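Tapirin (Caldicellulosiruptor kristjanssonii, PDB 6N2B) probably attaches the extremely thermophilic bacterium to cellulose, through a calcium-containing C-terminal domain built around a beta-helix. Local coordinates at residues A[247-251]-A[270-274]; A[376-381]-A[394-400]; A[477-481]-A[531-535]. All coordinates share one frame; numbering follows the deposited sequence.

Contact 1 (A[247-251]-A[270-274])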
ATOM      1  N   ASN A 247       2.419  -7.090   2.091  1.00 16.21           N
ATOM      2  CA  ASN A 247       2.467  -6.050   3.108  1.00 24.13           C
ATOM      3  C   ASN A 247       2.383  -4.670   2.462  1.00 25.55           C
ATOM      4  O   ASN A 247       2.808  -4.474   1.318  1.00 25.55           O
ATOM      5  CB  ASN A 247       3.749  -6.165   3.976  1.00 20.49           C
ATOM      6  CG  ASN A 247       4.028  -7.607   4.439  1.00 26.99           C
ATOM      7  OD1 ASN A 247       3.315  -8.144   5.292  1.00 32.42           O
ATOM      8  ND2 ASN A 247       5.071  -8.222   3.892  1.00 20.46           N
ATOM      9  N   LEU A 248       1.806  -3.720   3.199  1.00 18.87           N
ATOM     10  CA  LEU A 248       1.862  -2.301   2.857  1.00 15.61           C
ATOM     11  C   LEU A 248       2.339  -1.597   4.115  1.00 19.40           C
ATOM     12  O   LEU A 248       1.552  -1.410   5.041  1.00 25.55           O
ATOM     13  CB  LEU A 248       0.509  -1.767   2.412  1.00 14.49           C
ATOM     14  CG  LEU A 248       0.430  -0.351   1.818  1.00 17.38           C
ATOM     15  CD1 LEU A 248      -0.892  -0.168   1.141  1.00 17.31           C
ATOM     16  CD2 LEU A 248       0.604   0.764   2.842  1.00 19.57           C
ATOM     17  N   ILE A 249       3.603  -1.199   4.153  1.00 17.89           N
ATOM     18  CA  ILE A 249       4.175  -0.516   5.313  1.00 23.00           C
ATOM     19  C   ILE A 249       4.401   0.952   4.972  1.00 16.94           C
ATOM     20  O   ILE A 249       5.128   1.275   4.026  1.00 18.07           O
ATOM     21  CB  ILE A 249       5.491  -1.160   5.764  1.00 21.20           C
ATOM     22  CG1 ILE A 249       5.243  -2.584   6.262  1.00 14.94           C
ATOM     23  CG2 ILE A 249       6.160  -0.267   6.801  1.00 16.06           C
ATOM     24  CD1 ILE A 249       6.493  -3.379   6.472  1.00 11.54           C
ATOM     25  N   CYS A 250       3.806   1.843   5.749  1.00 16.02           N
ATOM     26  CA  CYS A 250       4.036   3.268   5.569  1.00 19.52           C
ATOM     27  C   CYS A 250       4.593   3.837   6.859  1.00 21.16           C
ATOM     28  O   CYS A 250       3.919   3.810   7.894  1.00 22.17           O
ATOM     29  CB  CYS A 250       2.765   4.016   5.185  1.00 18.98           C
ATOM     30  SG  CYS A 250       3.078   5.805   5.183  1.00 17.96           S
ATOM     31  N   LYS A 251       5.815   4.356   6.803  1.00 20.62           N
ATOM     32  CA  LYS A 251       6.437   4.887   8.002  1.00 21.79           C
ATOM     33  C   LYS A 251       6.401   6.411   8.059  1.00 26.25           C
ATOM     34  O   LYS A 251       6.971   6.999   8.983  1.00 25.27           O
ATOM     35  CB  LYS A 251       7.853   4.338   8.126  1.00 19.26           C
ATOM     36  CG  LYS A 251       7.827   2.839   8.434  1.00 25.90           C
ATOM     37  CD  LYS A 251       9.036   2.365   9.226  1.00 36.92           C
ATOM     38  CE  LYS A 251       8.930   2.626  10.726  1.00 31.84           C
ATOM     39  NZ  LYS A 251       9.966   1.849  11.488  1.00 25.50           N
ATOM     40  N   MET A 270      -0.682  -4.551   7.156  1.00 17.64           N
ATOM     41  CA  MET A 270      -0.743  -3.154   6.744  1.00 25.29           C
ATOM     42  C   MET A 270      -0.371  -2.305   7.954  1.00 17.23           C
ATOM     43  O   MET A 270      -1.160  -2.173   8.895  1.00 18.71           O
ATOM     44  CB  MET A 270      -2.126  -2.790   6.215  1.00 24.76           C
ATOM     45  CG  MET A 270      -2.237  -1.389   5.656  1.00 15.16           C
ATOM     46  SD  MET A 270      -3.904  -1.145   5.009  1.00 26.36           S
ATOM     47  CE  MET A 270      -3.615   0.232   3.914  1.00 28.27           C
ATOM     48  N   TYR A 271       0.837  -1.759   7.939  1.00 17.95           N
ATOM     49  CA  TYR A 271       1.336  -0.920   9.020  1.00 23.71           C
ATOM     50  C   TYR A 271       1.182   0.540   8.614  1.00 19.21           C
ATOM     51  O   TYR A 271       1.743   0.974   7.602  1.00 18.40           O
ATOM     52  CB  TYR A 271       2.799  -1.254   9.345  1.00 21.00           C
ATOM     53  CG  TYR A 271       3.416  -0.421  10.459  1.00 19.12           C
ATOM     54  CD1 TYR A 271       3.804   0.900  10.234  1.00 22.64           C
ATOM     55  CD2 TYR A 271       3.609  -0.950  11.736  1.00 23.06           C
ATOM     56  CE1 TYR A 271       4.368   1.676  11.240  1.00 24.89           C
ATOM     57  CE2 TYR A 271       4.181  -0.185  12.755  1.00 26.90           C
ATOM     58  CZ  TYR A 271       4.557   1.133  12.494  1.00 27.91           C
ATOM     59  OH  TYR A 271       5.119   1.917  13.470  1.00 26.17           O
ATOM     60  N   ILE A 272       0.449   1.296   9.413  1.00 16.90           N
ATOM     61  CA  ILE A 272       0.222   2.709   9.160  1.00 22.07           C
ATOM     62  C   ILE A 272       0.804   3.480  10.336  1.00 27.17           C
ATOM     63  O   ILE A 272       0.196   3.540  11.415  1.00 28.68           O
ATOM     64  CB  ILE A 272      -1.261   3.022   8.969  1.00 23.82           C
ATOM     65  CG1 ILE A 272      -1.834   2.135   7.856  1.00 24.31           C
ATOM     66  CG2 ILE A 272      -1.461   4.504   8.696  1.00 23.36           C
ATOM     67  CD1 ILE A 272      -1.171   2.311   6.500  1.00 17.22           C
ATOM     68  N   GLN A 273       1.972   4.091  10.124  1.00 21.69           N
ATOM     69  CA  GLN A 273       2.698   4.768  11.200  1.00 23.79           C
ATOM     70  C   GLN A 273       1.835   5.791  11.940  1.00 25.94           C
ATOM     71  O   GLN A 273       1.838   5.836  13.176  1.00 29.60           O
ATOM     72  CB  GLN A 273       3.944   5.445  10.632  1.00 33.82           C
ATOM     73  CG  GLN A 273       4.601   6.447  11.561  1.00 25.01           C
ATOM     74  CD  GLN A 273       5.380   5.762  12.654  1.00 25.97           C
ATOM     75  OE1 GLN A 273       5.836   4.629  12.492  1.00 32.53           O
ATOM     76  NE2 GLN A 273       5.534   6.441  13.779  1.00 37.45           N
ATOM     77  N   ASN A 274       1.101   6.636  11.208  1.00 20.14           N
ATOM     78  CA  ASN A 274       0.279   7.657  11.852  1.00 25.39           C
ATOM     79  C   ASN A 274      -1.195   7.557  11.471  1.00 32.88           C
ATOM     80  O   ASN A 274      -2.012   7.182  12.320  1.00 29.70           O
ATOM     81  CB  ASN A 274       0.826   9.050  11.553  1.00 27.99           C
ATOM     82  CG  ASN A 274      -0.014  10.142  12.181  1.00 34.14           C
ATOM     83  OD1 ASN A 274      -0.141  10.213  13.411  1.00 31.62           O
ATOM     84  ND2 ASN A 274      -0.610  10.992  11.343  1.00 36.65           N
TER

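Contact 2 (A[376-381]-A[394-400])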
ATOM      1  N   LEU A 376     -18.615  -6.726  21.716  1.00 37.45           N
ATOM      2  CA  LEU A 376     -18.009  -5.402  21.731  1.00 27.02           C
ATOM      3  C   LEU A 376     -17.784  -5.015  23.182  1.00 28.40           C
ATOM      4  O   LEU A 376     -18.700  -5.138  23.997  1.00 33.37           O
ATOM      5  CB  LEU A 376     -18.911  -4.383  21.030  1.00 23.22           C
ATOM      6  CG  LEU A 376     -18.331  -3.006  20.675  1.00 21.61           C
ATOM      7  CD1 LEU A 376     -19.167  -2.369  19.578  1.00 19.84           C
ATOM      8  CD2 LEU A 376     -18.252  -2.068  21.880  1.00 18.94           C
ATOM      9  N   VAL A 377     -16.577  -4.548  23.507  1.00 25.56           N
ATOM     10  CA  VAL A 377     -16.203  -4.194  24.880  1.00 24.67           C
ATOM     11  C   VAL A 377     -15.640  -2.781  24.897  1.00 27.65           C
ATOM     12  O   VAL A 377     -14.525  -2.551  24.414  1.00 30.55           O
ATOM     13  CB  VAL A 377     -15.182  -5.170  25.465  1.00 26.88           C
ATOM     14  CG1 VAL A 377     -14.812  -4.744  26.874  1.00 27.44           C
ATOM     15  CG2 VAL A 377     -15.733  -6.564  25.439  1.00 25.98           C
ATOM     16  N   THR A 378     -16.381  -1.842  25.486  1.00 30.69           N
ATOM     17  CA  THR A 378     -15.964  -0.444  25.532  1.00 31.05           C
ATOM     18  C   THR A 378     -15.907   0.048  26.973  1.00 26.51           C
ATOM     19  O   THR A 378     -16.631  -0.442  27.837  1.00 41.96           O
ATOM     20  CB  THR A 378     -16.904   0.455  24.695  1.00 25.69           C
ATOM     21  OG1 THR A 378     -16.308   1.746  24.521  1.00 28.73           O
ATOM     22  CG2 THR A 378     -18.272   0.612  25.360  1.00 25.43           C
ATOM     23  N   ARG A 379     -15.035   1.017  27.234  1.00 31.94           N
ATOM     24  CA  ARG A 379     -14.947   1.617  28.562  1.00 35.44           C
ATOM     25  C   ARG A 379     -15.915   2.779  28.751  1.00 33.27           C
ATOM     26  O   ARG A 379     -16.288   3.078  29.893  1.00 35.79           O
ATOM     27  CB  ARG A 379     -13.508   2.086  28.849  1.00 28.14           C
ATOM     28  CG  ARG A 379     -12.510   0.935  28.955  1.00 32.78           C
ATOM     29  CD  ARG A 379     -11.183   1.333  29.598  1.00 31.52           C
ATOM     30  NE  ARG A 379     -10.213   0.234  29.548  1.00 31.68           N
ATOM     31  CZ  ARG A 379      -9.206   0.153  28.672  1.00 35.77           C
ATOM     32  NH1 ARG A 379      -9.020   1.108  27.766  1.00 26.80           N
ATOM     33  NH2 ARG A 379      -8.380  -0.886  28.696  1.00 33.54           N
ATOM     34  N   ALA A 380     -16.327   3.429  27.663  1.00 27.66           N
ATOM     35  CA  ALA A 380     -17.310   4.504  27.687  1.00 27.89           C
ATOM     36  C   ALA A 380     -18.049   4.512  26.358  1.00 31.13           C
ATOM     37  O   ALA A 380     -17.514   4.075  25.334  1.00 33.55           O
ATOM     38  CB  ALA A 380     -16.665   5.867  27.940  1.00 32.64           C
ATOM     39  N   ILE A 381     -19.278   5.029  26.382  1.00 34.11           N
ATOM     40  CA  ILE A 381     -20.204   4.924  25.261  1.00 32.82           C
ATOM     41  C   ILE A 381     -21.000   6.219  25.152  1.00 41.51           C
ATOM     42  O   ILE A 381     -21.198   6.935  26.141  1.00 47.74           O
ATOM     43  CB  ILE A 381     -21.141   3.709  25.439  1.00 29.74           C
ATOM     44  CG1 ILE A 381     -21.970   3.435  24.183  1.00 30.09           C
ATOM     45  CG2 ILE A 381     -22.029   3.926  26.646  1.00 31.00           C
ATOM     46  CD1 ILE A 381     -22.659   2.083  24.209  1.00 26.32           C
ATOM     47  N   ARG A 394     -22.847  -6.718  23.982  1.00 38.05           N
ATOM     48  CA  ARG A 394     -22.267  -5.379  24.037  1.00 35.74           C
ATOM     49  C   ARG A 394     -22.041  -5.038  25.509  1.00 35.38           C
ATOM     50  O   ARG A 394     -22.974  -5.109  26.313  1.00 37.05           O
ATOM     51  CB  ARG A 394     -23.201  -4.381  23.320  1.00 33.78           C
ATOM     52  CG  ARG A 394     -23.423  -3.040  23.975  1.00 47.63           C
ATOM     53  CD  ARG A 394     -24.823  -2.461  23.671  1.00 47.98           C
ATOM     54  NE  ARG A 394     -25.072  -1.233  24.442  1.00 59.48           N
ATOM     55  CZ  ARG A 394     -26.129  -0.438  24.284  1.00 56.25           C
ATOM     56  NH1 ARG A 394     -27.051  -0.747  23.376  1.00 49.89           N
ATOM     57  NH2 ARG A 394     -26.267   0.660  25.036  1.00 48.40           N
ATOM     58  N   GLN A 395     -20.802  -4.711  25.875  1.00 33.75           N
ATOM     59  CA  GLN A 395     -20.391  -4.632  27.277  1.00 30.65           C
ATOM     60  C   GLN A 395     -19.705  -3.299  27.567  1.00 40.10           C
ATOM     61  O   GLN A 395     -18.729  -2.943  26.897  1.00 38.76           O
ATOM     62  CB  GLN A 395     -19.450  -5.800  27.624  1.00 26.34           C
ATOM     63  CG  GLN A 395     -19.327  -6.099  29.108  1.00 37.45           C
ATOM     64  CD  GLN A 395     -18.050  -6.856  29.485  1.00 49.68           C
ATOM     65  OE1 GLN A 395     -16.947  -6.311  29.419  1.00 46.66           O
ATOM     66  NE2 GLN A 395     -18.202  -8.110  29.891  1.00 53.13           N
ATOM     67  N   VAL A 396     -20.202  -2.566  28.565  1.00 35.94           N
ATOM     68  CA  VAL A 396     -19.587  -1.315  29.009  1.00 35.02           C
ATOM     69  C   VAL A 396     -18.932  -1.557  30.367  1.00 44.00           C
ATOM     70  O   VAL A 396     -19.594  -1.994  31.320  1.00 43.65           O
ATOM     71  CB  VAL A 396     -20.600  -0.164  29.096  1.00 30.90           C
ATOM     72  CG1 VAL A 396     -19.882   1.116  29.435  1.00 28.12           C
ATOM     73  CG2 VAL A 396     -21.371  -0.017  27.803  1.00 23.54           C
ATOM     74  N   ASN A 397     -17.632  -1.254  30.460  1.00 40.17           N
ATOM     75  CA  ASN A 397     -16.839  -1.562  31.652  1.00 38.55           C
ATOM     76  C   ASN A 397     -15.715  -0.543  31.740  1.00 36.12           C
ATOM     77  O   ASN A 397     -14.655  -0.714  31.118  1.00 40.59           O
ATOM     78  CB  ASN A 397     -16.292  -2.988  31.618  1.00 32.54           C
ATOM     79  CG  ASN A 397     -15.323  -3.279  32.762  1.00 37.92           C
ATOM     80  OD1 ASN A 397     -15.109  -2.440  33.649  1.00 36.21           O
ATOM     81  ND2 ASN A 397     -14.742  -4.480  32.755  1.00 34.53           N
ATOM     82  N   PRO A 398     -15.891   0.516  32.532  1.00 41.01           N
ATOM     83  CA  PRO A 398     -14.884   1.594  32.583  1.00 40.39           C
ATOM     84  C   PRO A 398     -13.494   1.148  33.010  1.00 40.84           C
ATOM     85  O   PRO A 398     -12.536   1.918  32.834  1.00 45.69           O
ATOM     86  CB  PRO A 398     -15.482   2.578  33.597  1.00 37.41           C
ATOM     87  CG  PRO A 398     -16.960   2.354  33.495  1.00 41.43           C
ATOM     88  CD  PRO A 398     -17.122   0.873  33.255  1.00 48.19           C
ATOM     89  N   SER A 399     -13.345  -0.053  33.555  1.00 28.42           N
ATOM     90  CA  SER A 399     -12.061  -0.547  34.032  1.00 37.39           C
ATOM     91  C   SER A 399     -11.660  -1.821  33.293  1.00 38.24           C
ATOM     92  O   SER A 399     -10.927  -2.666  33.825  1.00 37.97           O
ATOM     93  CB  SER A 399     -12.107  -0.777  35.544  1.00 49.83           C
ATOM     94  OG  SER A 399     -12.426  -2.131  35.858  1.00 52.27           O
ATOM     95  N   ALA A 400     -12.147  -1.971  32.064  1.00 32.97           N
ATOM     96  CA  ALA A 400     -11.859  -3.168  31.292  1.00 35.55           C
ATOM     97  C   ALA A 400     -10.360  -3.296  31.025  1.00 41.83           C
ATOM     98  O   ALA A 400      -9.637  -2.305  30.867  1.00 32.14           O
ATOM     99  CB  ALA A 400     -12.635  -3.153  29.974  1.00 33.59           C
TER

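Contact 3 (A[477-481]-A[531-535])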
ATOM      1  N   VAL A 477      10.106  -8.537 -21.241  1.00 20.65           N
ATOM      2  CA  VAL A 477      11.283  -8.270 -20.414  1.00 28.35           C
ATOM      3  C   VAL A 477      10.864  -7.908 -18.992  1.00 18.14           C
ATOM      4  O   VAL A 477       9.894  -7.175 -18.772  1.00 20.34           O
ATOM      5  CB  VAL A 477      12.188  -7.187 -21.038  1.00 19.00           C
ATOM      6  CG1 VAL A 477      11.499  -5.839 -21.112  1.00 19.06           C
ATOM      7  CG2 VAL A 477      13.470  -7.067 -20.241  1.00 17.22           C
ATOM      8  N   ARG A 478      11.557  -8.483 -18.016  1.00 21.02           N
ATOM      9  CA  ARG A 478      11.361  -8.139 -16.616  1.00 17.31           C
ATOM     10  C   ARG A 478      12.135  -6.863 -16.328  1.00 19.45           C
ATOM     11  O   ARG A 478      13.354  -6.806 -16.546  1.00 16.59           O
ATOM     12  CB  ARG A 478      11.831  -9.273 -15.709  1.00 20.85           C
ATOM     13  CG  ARG A 478      11.083 -10.571 -15.910  1.00 17.33           C
ATOM     14  CD  ARG A 478       9.836 -10.557 -15.062  1.00 23.21           C
ATOM     15  NE  ARG A 478       8.831 -11.503 -15.535  1.00 23.25           N
ATOM     16  CZ  ARG A 478       8.801 -12.785 -15.199  1.00 15.93           C
ATOM     17  NH1 ARG A 478       9.718 -13.290 -14.388  1.00 12.73           N
ATOM     18  NH2 ARG A 478       7.853 -13.559 -15.691  1.00 18.88           N
ATOM     19  N   LEU A 479      11.429  -5.851 -15.833  1.00 18.00           N
ATOM     20  CA  LEU A 479      11.965  -4.509 -15.664  1.00 15.36           C
ATOM     21  C   LEU A 479      12.021  -4.141 -14.185  1.00 16.44           C
ATOM     22  O   LEU A 479      11.013  -4.226 -13.477  1.00 19.09           O
ATOM     23  CB  LEU A 479      11.095  -3.517 -16.423  1.00 18.69           C
ATOM     24  CG  LEU A 479      11.696  -2.471 -17.337  1.00 21.07           C
ATOM     25  CD1 LEU A 479      10.699  -1.330 -17.465  1.00 21.60           C
ATOM     26  CD2 LEU A 479      13.024  -1.992 -16.799  1.00 20.63           C
ATOM     27  N   TYR A 480      13.194  -3.736 -13.725  1.00 13.86           N
ATOM     28  CA  TYR A 480      13.400  -3.232 -12.370  1.00 16.97           C
ATOM     29  C   TYR A 480      13.874  -1.784 -12.493  1.00 22.80           C
ATOM     30  O   TYR A 480      14.982  -1.524 -12.980  1.00 16.49           O
ATOM     31  CB  TYR A 480      14.404  -4.104 -11.617  1.00 12.20           C
ATOM     32  CG  TYR A 480      13.917  -5.503 -11.554  1.00 18.24           C
ATOM     33  CD1 TYR A 480      14.116  -6.370 -12.620  1.00 15.96           C
ATOM     34  CD2 TYR A 480      13.181  -5.955 -10.449  1.00 15.59           C
ATOM     35  CE1 TYR A 480      13.619  -7.658 -12.584  1.00 17.83           C
ATOM     36  CE2 TYR A 480      12.685  -7.237 -10.402  1.00 11.47           C
ATOM     37  CZ  TYR A 480      12.903  -8.083 -11.469  1.00 17.49           C
ATOM     38  OH  TYR A 480      12.409  -9.365 -11.427  1.00 20.49           O
ATOM     39  N   LEU A 481      13.016  -0.842 -12.109  1.00 15.08           N
ATOM     40  CA  LEU A 481      13.311   0.575 -12.240  1.00 16.53           C
ATOM     41  C   LEU A 481      13.772   1.096 -10.894  1.00 16.46           C
ATOM     42  O   LEU A 481      13.067   0.925  -9.892  1.00 15.94           O
ATOM     43  CB  LEU A 481      12.082   1.367 -12.703  1.00 19.82           C
ATOM     44  CG  LEU A 481      11.240   0.865 -13.881  1.00 25.04           C
ATOM     45  CD1 LEU A 481       9.954   1.664 -14.048  1.00 14.56           C
ATOM     46  CD2 LEU A 481      12.050   0.909 -15.154  1.00 25.72           C
ATOM     47  N   TYR A 531       4.423  -7.755  -9.537  1.00 18.67           N
ATOM     48  CA  TYR A 531       5.674  -8.025  -8.833  1.00 15.13           C
ATOM     49  C   TYR A 531       6.300  -9.331  -9.326  1.00 16.49           C
ATOM     50  O   TYR A 531       5.616 -10.348  -9.490  1.00 16.64           O
ATOM     51  CB  TYR A 531       5.433  -8.071  -7.319  1.00 12.61           C
ATOM     52  CG  TYR A 531       6.573  -8.690  -6.531  1.00 19.51           C
ATOM     53  CD1 TYR A 531       7.717  -7.957  -6.226  1.00 14.80           C
ATOM     54  CD2 TYR A 531       6.504 -10.015  -6.091  1.00 14.08           C
ATOM     55  CE1 TYR A 531       8.756  -8.525  -5.508  1.00 15.95           C
ATOM     56  CE2 TYR A 531       7.521 -10.588  -5.382  1.00 11.08           C
ATOM     57  CZ  TYR A 531       8.656  -9.847  -5.094  1.00 24.10           C
ATOM     58  OH  TYR A 531       9.694 -10.422  -4.381  1.00 23.55           O
ATOM     59  N   LYS A 532       7.597  -9.288  -9.604  1.00 15.29           N
ATOM     60  CA  LYS A 532       8.383 -10.484  -9.900  1.00 17.10           C
ATOM     61  C   LYS A 532       9.737 -10.330  -9.224  1.00 17.69           C
ATOM     62  O   LYS A 532      10.485  -9.396  -9.538  1.00 19.09           O
ATOM     63  CB  LYS A 532       8.558 -10.705 -11.411  1.00 14.59           C
ATOM     64  CG  LYS A 532       7.265 -10.992 -12.178  1.00 15.46           C
ATOM     65  CD  LYS A 532       6.812 -12.447 -12.044  1.00 12.86           C
ATOM     66  CE  LYS A 532       5.433 -12.673 -12.666  1.00 13.25           C
ATOM     67  NZ  LYS A 532       5.005 -14.114 -12.759  1.00 11.33           N
ATOM     68  N   ARG A 533      10.034 -11.216  -8.276  1.00 17.24           N
ATOM     69  CA  ARG A 533      11.301 -11.150  -7.559  1.00 19.52           C
ATOM     70  C   ARG A 533      12.475 -11.271  -8.517  1.00 17.02           C
ATOM     71  O   ARG A 533      12.487 -12.147  -9.392  1.00 25.03           O
ATOM     72  CB  ARG A 533      11.378 -12.257  -6.515  1.00 24.37           C
ATOM     73  CG  ARG A 533      12.512 -12.069  -5.542  1.00 25.46           C
ATOM     74  CD  ARG A 533      12.574 -13.204  -4.545  1.00 29.39           C
ATOM     75  NE  ARG A 533      13.138 -12.713  -3.300  1.00 35.41           N
ATOM     76  CZ  ARG A 533      12.412 -12.285  -2.271  1.00 43.76           C
ATOM     77  NH1 ARG A 533      13.026 -11.829  -1.181  1.00 43.80           N
ATOM     78  NH2 ARG A 533      11.076 -12.314  -2.328  1.00 42.30           N
ATOM     79  N   ALA A 534      13.469 -10.405  -8.335  1.00 14.15           N
ATOM     80  CA  ALA A 534      14.617 -10.372  -9.239  1.00 22.09           C
ATOM     81  C   ALA A 534      15.548 -11.561  -9.028  1.00 17.83           C
ATOM     82  O   ALA A 534      15.724 -12.053  -7.908  1.00 14.68           O
ATOM     83  CB  ALA A 534      15.419  -9.078  -9.049  1.00 16.94           C
ATOM     84  N   GLY A 535      16.168 -11.999 -10.123  1.00 18.63           N
ATOM     85  CA  GLY A 535      17.268 -12.942 -10.060  1.00 17.03           C
ATOM     86  C   GLY A 535      18.521 -12.321  -9.449  1.00 18.81           C
ATOM     87  O   GLY A 535      18.589 -11.132  -9.126  1.00 19.87           O
TER

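Contact 1 (A[247-251]-A[270-274])
Leu248 to Cys250 and Met270 to Ile272 are neighbouring strands on successive turns of the parallel beta-helix. The segment axes come within 4.7 Å at an angle of 11°. Three backbone hydrogen bonds zip them together: Tyr271 N to Leu248 O, Cys250 N to Tyr271 O, and Gln273 N to Cys250 O. Side chains in register stack from one turn to the next. On the inner side Leu248 and Met270 lie side by side and point the same way, with Leu248 CD1 3.9 Å from Met270 CE. Ile272 CD1 bends back to 4.5 Å from Cys250 CB. On the outer side Ile249 CG1 meets Tyr271 CB at 4.2 Å. The ring of Tyr271 points along the strand because CG is turned opposite the backbone N (chi1 180°). Its edge lies by Cys250 O, and Tyr271 OH donates to Gln273 OE1 at 3.0 Å, from above the amide carbonyl plane. Gln273 CG rests 3.5 Å from Lys251 O. Lys251 NZ reaches the backbone oxygens of Ile412 and Phe415. Helix 408-413 covers the Ile249 and Tyr271 face through Ile412. The other face looks across the coil to Val255 of strand 254-257, and strands 227-230 and 293-296 continue the ladder.

Contact 2 (A[376-381]-A[394-400])
Arg379 clasps a single backbone oxygen, Ala400 O, with two of its nitrogens. Both NE and NH2 of Arg379 lie 2.9 Å from Ala400 O. The grip is side-on, through NE and NH2, and Ala400 O lies in the guanidinium plane. Both donors come from the same face of the Ala400 carbonyl plane. The site is a corner of the parallel beta-helix, where the chain turns at Arg379 from strand 375-378 to strand 380-384. The third guanidinium nitrogen, NH1, forms a salt bridge with Asp358, and Phe402 adds a cation-pi contact. The group is therefore held on several sides. The side chain reaches Ala400 because it is extended from CG to NE. On its way Arg379 CG passes 3.5 Å from Asn397 O, and CD runs by Pro398 O.

The axes of segments 376-378 and 394-396 run parallel and come within 4.8 Å. Gln395 N bonds to Leu376 O, Thr378 N to Gln395 O, and Asn397 N to Thr378 O. Side chains pair along the ladder. Val377 and Gln395 run alongside each other, with Val377 CG1 3.7 Å from Gln395 OE1. Val377 CG1 also touches Ala400 CB at 4.1 Å. On the other face Thr378 CG2 meets Val396 CG2 at 4.0 Å. Ile381, beyond the corner, crosses Val396 at about a right angle, CG2 to CG2. Its CD1 lies near the guanidinium of Arg394.

After strand 393-396, the last at this end of the beta-helix, comes a type I turn from Asn397 to Ala400. An Asx turn overlaps it: Ser399 N donates to Asn397 OD1 at 3.0 Å. Within the corner itself, Thr378 OG1 lies 2.7 Å from its hydrogen-bond partner Ala380 O, and Cys357 O is a second partner of the same hydroxyl.

Contact 3 (A[477-481]-A[531-535])
Arg478 and Tyr480, on strand 478-483, are set against Lys532 and Ala534 with the backbones well apart, Arg478 CA lying 7.7 Å from Lys532 CA. The backbones are too far apart for strand pairing, so side chains bridge them. Tyr480 makes the one hydrogen bond between the two segments. Tyr480 OH donates to Lys532 O at 2.7 Å, well above the plane of that carbonyl, while the oxygen lies at the edge of the ring. Ala534 CB sits over one face of the same ring. Ala534 CB is 3.9 Å from the centroid of the Tyr480 ring and 27° off the normal, a CH-pi contact displaced toward the CE2 and CZ atoms. A bond at the hydroxyl and a methyl over the face together should limit the turning of the ring.

The strand belongs to the parallel ladder of the tapirin C-terminal domain, between strands 448-453 and 510-513. The other segment leads from strand 526-531 into helix 536-546, with Gly535 at the N-cap. Ile538 of that helix also touches Tyr480, and Gly535 N bonds to Glu448.

Nearer the solvent, Arg478 and Lys532 cross at a slant. Lys532 CD lies 3.7 Å above the guanidinium plane of Arg478, over its centre. Both chains bend at chi2 (-86° in Arg478, -80° in Lys532), which lets them lie against each other. Their charged ends come close, with Arg478 NH2 4.1 Å from Lys532 NZ. Glu508 probably eases this, since it makes a long, weak ion pair with Arg478 NE and also touches Lys532. With an alanine at Arg478, the aliphatic part of Lys532 would probably lose the flat group it packs on, and Glu508 its weak ionic partner. Arg533 turns the other way and forms a salt bridge with Asp203.

The three contacts come in series along the chain, 1 then 2 then 3. Contacts 1 and 2 lie on the same face of the beta-helix. Parallel pairing runs from strand 269-272 through 293-296, 314-316, 333-336 and 354-357 to 375-378. Their centres are about 28 Å apart. The chain that leaves contact 2 returns to form helix 408-413, which covers contact 1. Contact 3 lies at the other end, about 23 Å from contact 1 and about 50 Å from contact 2, centre to centre. Strands 510-513, 207-211 and 227-230 join it to contact 1. Strand-to-strand pairing can thus be followed from the calcium-containing end to the last turn, consistent with an elongated adhesion domain.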